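Local coordinates for VP4 protein (Tellina virus 1, PDB 3P06), which is the protease of a birnavirus, a serine peptidase that probably cuts the viral polyprotein into its final products, and is caught here as an intramolecular acyl-enzyme, at residues P41-I46 with Q95-F100. Numbering follows the deposited sequence.
Sequences PKNTRI and QPQLAF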
loop_
_atom_site.group_PDB
_atom_site.type_symbol
_atom_site.label_atom_id
_atom_site.label_comp_id
_atom_site.label_asym_id
_atom_site.label_seq_id
_atom_site.Cartn_x
_atom_site.Cartn_y
_atom_site.Cartn_z
ATOM N N PRO A 41 -2.648 0.904 18.149
ATOM C CA PRO A 41 -2.925 2.244 18.667
ATOM C C PRO A 41 -1.822 3.298 18.260
ATOM O O PRO A 41 -1.996 4.495 18.495
ATOM C CB PRO A 41 -2.951 2.053 20.206
ATOM C CG PRO A 41 -2.066 0.844 20.469
ATOM C CD PRO A 41 -2.270 -0.061 19.219
ATOM N N LYS A 42 -0.718 2.882 17.652
ATOM C CA LYS A 42 0.201 3.871 17.095
ATOM C C LYS A 42 -0.283 4.362 15.711
ATOM O O LYS A 42 0.162 5.381 15.250
ATOM C CB LYS A 42 1.626 3.259 16.967
ATOM C CG LYS A 42 2.350 3.219 18.354
ATOM C CD LYS A 42 3.549 2.301 18.382
ATOM C CE LYS A 42 3.899 1.975 19.833
ATOM N NZ LYS A 42 3.368 3.073 20.715
ATOM N N ASN A 43 -1.086 3.574 14.998
ATOM C CA ASN A 43 -1.487 3.962 13.614
ATOM C C ASN A 43 -2.770 4.765 13.630
ATOM O O ASN A 43 -3.691 4.513 12.859
ATOM C CB ASN A 43 -1.709 2.705 12.702
ATOM C CG ASN A 43 -0.418 1.989 12.378
ATOM O OD1 ASN A 43 0.681 2.582 12.453
ATOM N ND2 ASN A 43 -0.524 0.716 12.074
ATOM N N THR A 44 -2.826 5.719 14.522
ATOM C CA THR A 44 -4.062 6.430 14.835
ATOM C C THR A 44 -3.891 7.924 14.419
ATOM O O THR A 44 -4.469 8.806 15.039
ATOM C CB THR A 44 -4.310 6.304 16.351
ATOM O OG1 THR A 44 -3.050 6.543 16.972
ATOM C CG2 THR A 44 -4.789 4.816 16.746
ATOM N N ARG A 45 -3.098 8.201 13.389
ATOM C CA ARG A 45 -3.020 9.541 12.834
ATOM C C ARG A 45 -3.758 9.599 11.474
ATOM O O ARG A 45 -3.739 8.646 10.667
ATOM C CB ARG A 45 -1.550 10.047 12.815
ATOM C CG ARG A 45 -1.257 11.179 11.845
ATOM C CD ARG A 45 -1.848 12.636 12.230
ATOM N NE ARG A 45 -1.610 13.117 13.601
ATOM C CZ ARG A 45 -0.558 13.855 14.002
ATOM N NH1 ARG A 45 0.409 14.184 13.146
ATOM N NH2 ARG A 45 -0.474 14.264 15.282
ATOM N N ILE A 46 -4.456 10.694 11.224
ATOM C CA ILE A 46 -5.177 10.804 9.968
ATOM C C ILE A 46 -4.576 11.976 9.183
ATOM O O ILE A 46 -4.189 12.944 9.807
ATOM C CB ILE A 46 -6.658 11.114 10.279
ATOM C CG1 ILE A 46 -7.394 9.929 11.002
ATOM C CG2 ILE A 46 -7.446 11.546 8.992
ATOM C CD1 ILE A 46 -8.802 10.538 11.614
ATOM N N GLN A 95 -1.182 -6.060 14.184
ATOM C CA GLN A 95 -0.870 -5.086 13.143
ATOM C C GLN A 95 0.412 -4.289 13.490
ATOM O O GLN A 95 0.557 -3.783 14.581
ATOM C CB GLN A 95 -2.019 -4.140 13.007
ATOM C CG GLN A 95 -3.272 -4.851 12.570
ATOM C CD GLN A 95 -4.443 -3.912 12.294
ATOM O OE1 GLN A 95 -4.305 -2.667 12.341
ATOM N NE2 GLN A 95 -5.621 -4.501 12.046
ATOM N N PRO A 96 1.334 -4.216 12.554
ATOM C CA PRO A 96 2.541 -3.405 12.815
ATOM C C PRO A 96 2.297 -1.895 12.568
ATOM O O PRO A 96 1.411 -1.458 11.809
ATOM C CB PRO A 96 3.529 -3.936 11.796
ATOM C CG PRO A 96 2.657 -4.293 10.598
ATOM C CD PRO A 96 1.356 -4.866 11.217
ATOM N N GLN A 97 3.116 -1.090 13.210
ATOM C CA GLN A 97 3.086 0.371 13.016
ATOM C C GLN A 97 3.532 0.661 11.596
ATOM O O GLN A 97 4.493 0.029 11.082
ATOM C CB GLN A 97 3.978 1.050 14.055
ATOM C CG GLN A 97 4.009 2.572 13.877
ATOM C CD GLN A 97 4.922 3.311 14.878
ATOM O OE1 GLN A 97 5.500 2.718 15.757
ATOM N NE2 GLN A 97 5.004 4.609 14.735
ATOM N N LEU A 98 2.796 1.533 10.912
ATOM C CA LEU A 98 3.145 1.894 9.573
ATOM C C LEU A 98 4.049 3.120 9.574
ATOM O O LEU A 98 3.739 4.108 10.223
ATOM C CB LEU A 98 1.876 2.274 8.801
ATOM C CG LEU A 98 2.120 2.729 7.369
ATOM C CD1 LEU A 98 2.569 1.500 6.423
ATOM C CD2 LEU A 98 0.846 3.327 6.871
ATOM N N ALA A 99 5.144 3.061 8.841
ATOM C CA ALA A 99 6.159 4.126 8.832
ATOM C C ALA A 99 6.515 4.514 7.426
ATOM O O ALA A 99 6.431 3.689 6.530
ATOM C CB ALA A 99 7.443 3.665 9.600
ATOM N N PHE A 100 6.898 5.792 7.245
ATOM C CA PHE A 100 7.453 6.352 6.000
ATOM C C PHE A 100 6.377 6.563 4.938
ATOM O O PHE A 100 5.196 6.536 5.259
ATOM C CB PHE A 100 8.637 5.518 5.528
ATOM C CG PHE A 100 9.538 5.014 6.677
ATOM C CD1 PHE A 100 9.611 5.695 7.903
ATOM C CD2 PHE A 100 10.289 3.870 6.525
ATOM C CE1 PHE A 100 10.440 5.210 8.986
ATOM C CE2 PHE A 100 11.119 3.384 7.554
ATOM C CZ PHE A 100 11.193 4.049 8.800
HETATM O O HOH W 1 -3.186 -0.428 11.563
#
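N43 and Q97 bring the two backbones together, their CA atoms 5.8 Å apart, where the turn of 41-46 meets the extended chain of 95-100. The link shows how one carboxamide can read a backbone as a neighbouring strand would, giving and taking one hydrogen bond on either side of a single residue. N43 OD1 accepts from L98 N at 2.8 Å in a nearly straight bond (168°), while N43 ND2 donates to P96 O at 2.9 Å, the acceptor lying close to the amide plane. With CG anti to its carbonyl carbon (chi1 -70°), N43 carries its amide across to the other segment and straddles Q97, whose CA lies 3.3 Å from OD1. A water accepts from N43 ND2 and donates to Q95 OE1, its O 2.6 Å from OE1; K39 N is hydrogen-bonded to the same OE1. The amide of the buried N43 is thus held at both its polar atoms, OD1 by one bond and ND2 by two.

In the fold, N43 is the centre of an inverse gamma turn leading into strand 45-48, one outer strand of a mixed sheet whose other outer strand is 98-99. The side chain therefore ties the approach to one edge to the start of the other, with the L98 side chain about 7 Å from that of S102, the predicted nucleophile.

Toward the surface, K42 and Q97 cross obliquely. The aliphatic part of the lysine does the touching, its CD 3.3 Å from Q97 OE1 and its CB 3.9 Å from Q97 CD. Q97 is extended beyond CG, its carboxamide against the lysine chain, and its NE2 is hydrogen-bonded to S59 OG.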